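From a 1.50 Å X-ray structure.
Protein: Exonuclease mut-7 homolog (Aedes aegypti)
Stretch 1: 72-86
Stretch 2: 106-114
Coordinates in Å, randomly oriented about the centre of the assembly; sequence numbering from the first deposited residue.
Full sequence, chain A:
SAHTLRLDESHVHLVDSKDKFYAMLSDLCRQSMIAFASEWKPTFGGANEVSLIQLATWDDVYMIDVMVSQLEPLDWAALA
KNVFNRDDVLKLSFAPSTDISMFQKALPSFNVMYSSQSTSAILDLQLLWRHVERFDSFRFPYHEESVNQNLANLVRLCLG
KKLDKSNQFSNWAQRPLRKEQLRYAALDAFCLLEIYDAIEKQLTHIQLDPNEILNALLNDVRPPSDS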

# COMPACT_ATOMS: atom_id res chain seq x y z
N GLU A 72 11.30 -3.72 4.32
CA GLU A 72 11.39 -4.88 5.21
C GLU A 72 10.72 -6.10 4.58
O GLU A 72 10.07 -5.99 3.54
N PRO A 73 10.89 -7.30 5.18
CA PRO A 73 10.31 -8.50 4.55
C PRO A 73 8.83 -8.39 4.23
O PRO A 73 8.43 -8.86 3.16
N LEU A 74 8.02 -7.76 5.09
CA LEU A 74 6.59 -7.61 4.79
C LEU A 74 6.38 -6.80 3.51
O LEU A 74 5.49 -7.11 2.72
N ASP A 75 7.18 -5.75 3.30
CA ASP A 75 7.01 -4.91 2.12
C ASP A 75 7.32 -5.69 0.85
O ASP A 75 6.55 -5.65 -0.13
N TRP A 76 8.44 -6.42 0.84
CA TRP A 76 8.79 -7.22 -0.33
C TRP A 76 7.80 -8.35 -0.54
O TRP A 76 7.44 -8.67 -1.67
N ALA A 77 7.32 -8.97 0.55
CA ALA A 77 6.33 -10.02 0.39
C ALA A 77 5.04 -9.46 -0.21
O ALA A 77 4.37 -10.14 -0.99
N ALA A 78 4.70 -8.22 0.13
CA ALA A 78 3.48 -7.62 -0.41
C ALA A 78 3.63 -7.34 -1.90
O ALA A 78 2.67 -7.51 -2.67
N LEU A 79 4.81 -6.92 -2.34
CA LEU A 79 5.04 -6.70 -3.76
C LEU A 79 5.02 -8.02 -4.52
O LEU A 79 4.43 -8.12 -5.61
N ALA A 80 5.66 -9.05 -3.97
CA ALA A 80 5.63 -10.35 -4.64
C ALA A 80 4.20 -10.88 -4.74
O ALA A 80 3.78 -11.35 -5.80
N LYS A 81 3.43 -10.77 -3.66
CA LYS A 81 2.10 -11.37 -3.68
C LYS A 81 1.14 -10.62 -4.59
O LYS A 81 0.31 -11.24 -5.27
N ASN A 82 1.20 -9.29 -4.59
CA ASN A 82 0.16 -8.51 -5.24
C ASN A 82 0.51 -8.08 -6.65
O ASN A 82 -0.34 -7.50 -7.34
N VAL A 83 1.72 -8.40 -7.12
CA VAL A 83 2.13 -8.08 -8.49
C VAL A 83 2.79 -9.29 -9.16
O VAL A 83 2.31 -9.77 -10.19
N PHE A 84 3.89 -9.79 -8.60
CA PHE A 84 4.71 -10.71 -9.37
C PHE A 84 4.17 -12.13 -9.39
O PHE A 84 4.17 -12.78 -10.45
N ASN A 85 3.71 -12.64 -8.25
CA ASN A 85 3.26 -14.03 -8.16
C ASN A 85 1.76 -14.17 -8.39
O ASN A 85 1.08 -14.91 -7.68
N ARG A 86 1.24 -13.42 -9.35
CA ARG A 86 -0.17 -13.46 -9.72
C ARG A 86 -0.29 -13.91 -11.16
O ARG A 86 0.32 -13.31 -12.05
N ALA A 106 20.09 -11.57 -3.09
CA ALA A 106 20.28 -10.18 -2.71
C ALA A 106 19.09 -9.62 -1.94
O ALA A 106 19.26 -8.75 -1.07
N LEU A 107 17.88 -10.09 -2.24
CA LEU A 107 16.65 -9.58 -1.64
C LEU A 107 15.76 -10.77 -1.37
O LEU A 107 14.74 -10.98 -2.04
N PRO A 108 16.12 -11.61 -0.39
CA PRO A 108 15.47 -12.93 -0.30
C PRO A 108 13.98 -12.88 -0.03
O PRO A 108 13.27 -13.82 -0.43
N SER A 109 13.47 -11.83 0.63
CA SER A 109 12.03 -11.73 0.89
C SER A 109 11.23 -11.41 -0.36
O SER A 109 10.02 -11.63 -0.38
N PHE A 110 11.87 -10.88 -1.41
CA PHE A 110 11.22 -10.59 -2.68
C PHE A 110 11.27 -11.87 -3.50
O PHE A 110 12.06 -12.03 -4.43
N ASN A 111 10.40 -12.80 -3.12
CA ASN A 111 10.48 -14.19 -3.54
C ASN A 111 9.58 -14.40 -4.75
O ASN A 111 8.44 -14.84 -4.64
N VAL A 112 10.12 -14.08 -5.93
CA VAL A 112 9.36 -14.20 -7.18
C VAL A 112 9.45 -15.63 -7.70
O VAL A 112 10.54 -16.20 -7.80
N MET A 113 8.29 -16.19 -8.05
CA MET A 113 8.20 -17.54 -8.59
C MET A 113 8.28 -17.51 -10.12
O MET A 113 7.40 -16.97 -10.79
N TYR A 114 9.34 -18.10 -10.67
CA TYR A 114 9.51 -18.19 -12.12
C TYR A 114 10.18 -19.53 -12.41
O TYR A 114 11.40 -19.65 -12.27

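Which side chains bring the helix of residues 73-84 against the irregular segment 106-114? From the helix, Trp-76, the neighbouring Leu-79 and Ala-80, and then Phe-84 direct their CA-to-CB bonds toward the other stretch, at intervals of about one helical turn, and Asn-85 does the same just beyond its end. Across from them, Leu-107 and Ser-109 point toward the helix, whereas Phe-110 and Val-112 leave the backbone sideways yet still reach it. Together the two stretches bury 595 Å² of surface, counting both sides.

How do the aromatic rings fit together? Phe-110, with chi1 in the t well, lays its ring between Trp-76 and Phe-84, both in the m rotamer. Its edge meets the face of Phe-84, with Phe-84 CE1 and Phe-110 CZ 3.5 Å apart; the ring planes stand at 88° and the centroids 5.0 Å apart, a clear edge-to-face pair. With Trp-76 the planes meet at 48°, an oblique arrangement in which Trp-76 CE3 lies 3.8 Å from Phe-110 CG. Leu-107, in its m,t rotamer, adds a CH-pi contact: its CD1 sits over a face of the indole, 3.7 Å from CZ2 of Trp-76.

What fills the space around these rings? Leu-79, in its t,p rotamer, brings CD2 to 3.6 Å from Phe-110 CE1. Phe-110 also lies close to Ala-80, with Ala-80 CB 4.2 Å from Phe-110 CD1. Farther along, Val-112 (t) places its CG2 3.9 Å from CB of Phe-84. Toward the start of the helix the packing turns to Ser-109, whose m rotamer sets OG 3.3 Å from Pro-73 CB, a van der Waals contact, while Ser-109 CB approaches Trp-76 CB at 3.9 Å.

Where do polar groups tie the two stretches together? Both hydrogen bonds across the contact belong to Asn-85, the first residue after the helix to leave helical phi/psi. In its m rotamer the side-chain amide lies along the backbone of the other segment and uses both of its ends: ND2 of Asn-85 donates to O of Asn-111 at 2.9 Å, and N of Met-113 donates to OD1 of Asn-85 at 2.8 Å. Angles at hydrogen of 172° and 175° make both bonds nearly straight. One side chain thus satisfies a carbonyl and an amide on either side of Val-112, in a segment without regular secondary structure.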

# COMPACT_ATOMS: atom_id res chain seq x y z
CB GLU A 72 10.75 -4.53 6.56
CG GLU A 72 11.66 -3.66 7.40
CD GLU A 72 10.89 -2.77 8.32
OE1 GLU A 72 10.54 -3.22 9.43
OE2 GLU A 72 10.62 -1.61 7.93
CB PRO A 73 10.59 -9.60 5.59
CG PRO A 73 11.87 -9.17 6.20
CD PRO A 73 11.73 -7.66 6.34
CB LEU A 74 5.88 -6.94 5.97
CG LEU A 74 4.39 -6.57 5.88
CD1 LEU A 74 4.12 -5.27 5.13
CD2 LEU A 74 3.59 -7.69 5.32
CB ASP A 75 7.90 -3.66 2.23
CG ASP A 75 7.65 -2.88 3.51
OD1 ASP A 75 6.48 -2.59 3.85
OD2 ASP A 75 8.64 -2.53 4.20
CB TRP A 76 10.22 -7.76 -0.20
CG TRP A 76 11.25 -6.68 -0.29
CD1 TRP A 76 12.12 -6.29 0.69
CD2 TRP A 76 11.50 -5.83 -1.42
NE1 TRP A 76 12.91 -5.25 0.23
CE2 TRP A 76 12.54 -4.95 -1.06
CE3 TRP A 76 10.94 -5.74 -2.70
CZ2 TRP A 76 13.03 -4.00 -1.94
CZ3 TRP A 76 11.43 -4.79 -3.57
CH2 TRP A 76 12.47 -3.93 -3.18
CB ALA A 77 6.07 -10.68 1.74
CB ALA A 78 3.13 -6.34 0.34
CB LEU A 79 6.37 -5.98 -3.97
CG LEU A 79 6.75 -5.67 -5.42
CD1 LEU A 79 5.69 -4.77 -6.05
CD2 LEU A 79 8.12 -5.03 -5.48
CB ALA A 80 6.54 -11.34 -3.92
CB LYS A 81 1.55 -11.42 -2.26
CG LYS A 81 0.07 -11.73 -2.21
CD LYS A 81 -0.35 -11.92 -0.79
CE LYS A 81 -1.74 -12.47 -0.69
NZ LYS A 81 -2.19 -12.23 0.69
CB ASN A 82 -0.19 -7.29 -4.38
CG ASN A 82 -0.93 -7.69 -3.12
OD1 ASN A 82 -2.09 -8.08 -3.18
ND2 ASN A 82 -0.25 -7.63 -1.98
CB VAL A 83 3.08 -6.86 -8.51
CG1 VAL A 83 3.62 -6.61 -9.93
CG2 VAL A 83 2.36 -5.62 -7.98
CB PHE A 84 6.15 -10.69 -8.85
CG PHE A 84 6.92 -9.54 -9.35
CD1 PHE A 84 6.75 -8.29 -8.78
CD2 PHE A 84 7.76 -9.67 -10.45
CE1 PHE A 84 7.44 -7.19 -9.26
CE2 PHE A 84 8.45 -8.58 -10.93
CZ PHE A 84 8.30 -7.33 -10.34
CB ASN A 85 3.65 -14.61 -6.81
CG ASN A 85 5.15 -14.72 -6.65
OD1 ASN A 85 5.89 -14.81 -7.63
ND2 ASN A 85 5.61 -14.69 -5.40
CB ARG A 86 -0.80 -12.09 -9.55
CG ARG A 86 -1.01 -11.68 -8.13
CD ARG A 86 -1.59 -10.30 -8.10
NE ARG A 86 -2.86 -10.22 -8.81
CZ ARG A 86 -3.51 -9.08 -9.01
NH1 ARG A 86 -2.99 -7.95 -8.56
NH2 ARG A 86 -4.67 -9.08 -9.65
CB ALA A 106 20.52 -9.33 -3.96
CB LEU A 107 15.95 -8.60 -2.58
CG LEU A 107 16.30 -7.13 -2.73
CD1 LEU A 107 15.22 -6.51 -3.63
CD2 LEU A 107 16.37 -6.41 -1.41
CB PRO A 108 16.24 -13.61 0.85
CG PRO A 108 17.58 -12.92 0.84
CD PRO A 108 17.26 -11.49 0.53
CB SER A 109 11.76 -10.67 1.95
OG SER A 109 12.39 -11.01 3.17
CB PHE A 110 11.90 -9.42 -3.39
CG PHE A 110 11.22 -8.99 -4.67
CD1 PHE A 110 9.84 -8.86 -4.72
CD2 PHE A 110 11.96 -8.75 -5.82
CE1 PHE A 110 9.21 -8.48 -5.90
CE2 PHE A 110 11.32 -8.36 -7.00
CZ PHE A 110 9.95 -8.23 -7.03
CB ASN A 111 10.09 -15.09 -2.36
CG ASN A 111 10.09 -16.55 -2.71
OD1 ASN A 111 11.06 -17.07 -3.26
ND2 ASN A 111 9.02 -17.24 -2.36
CB VAL A 112 9.88 -13.21 -8.23
CG1 VAL A 112 9.12 -13.40 -9.54
CG2 VAL A 112 9.74 -11.77 -7.74
CB MET A 113 6.90 -18.22 -8.14
CG MET A 113 6.59 -18.04 -6.65
SD MET A 113 4.92 -18.56 -6.14
CE MET A 113 5.06 -18.45 -4.36
CB TYR A 114 10.32 -17.02 -12.65
CG TYR A 114 10.41 -16.95 -14.16
CD1 TYR A 114 9.28 -16.71 -14.94
CD2 TYR A 114 11.63 -17.14 -14.80
CE1 TYR A 114 9.38 -16.65 -16.33
CE2 TYR A 114 11.73 -17.07 -16.18
CZ TYR A 114 10.60 -16.83 -16.94
OH TYR A 114 10.71 -16.77 -18.31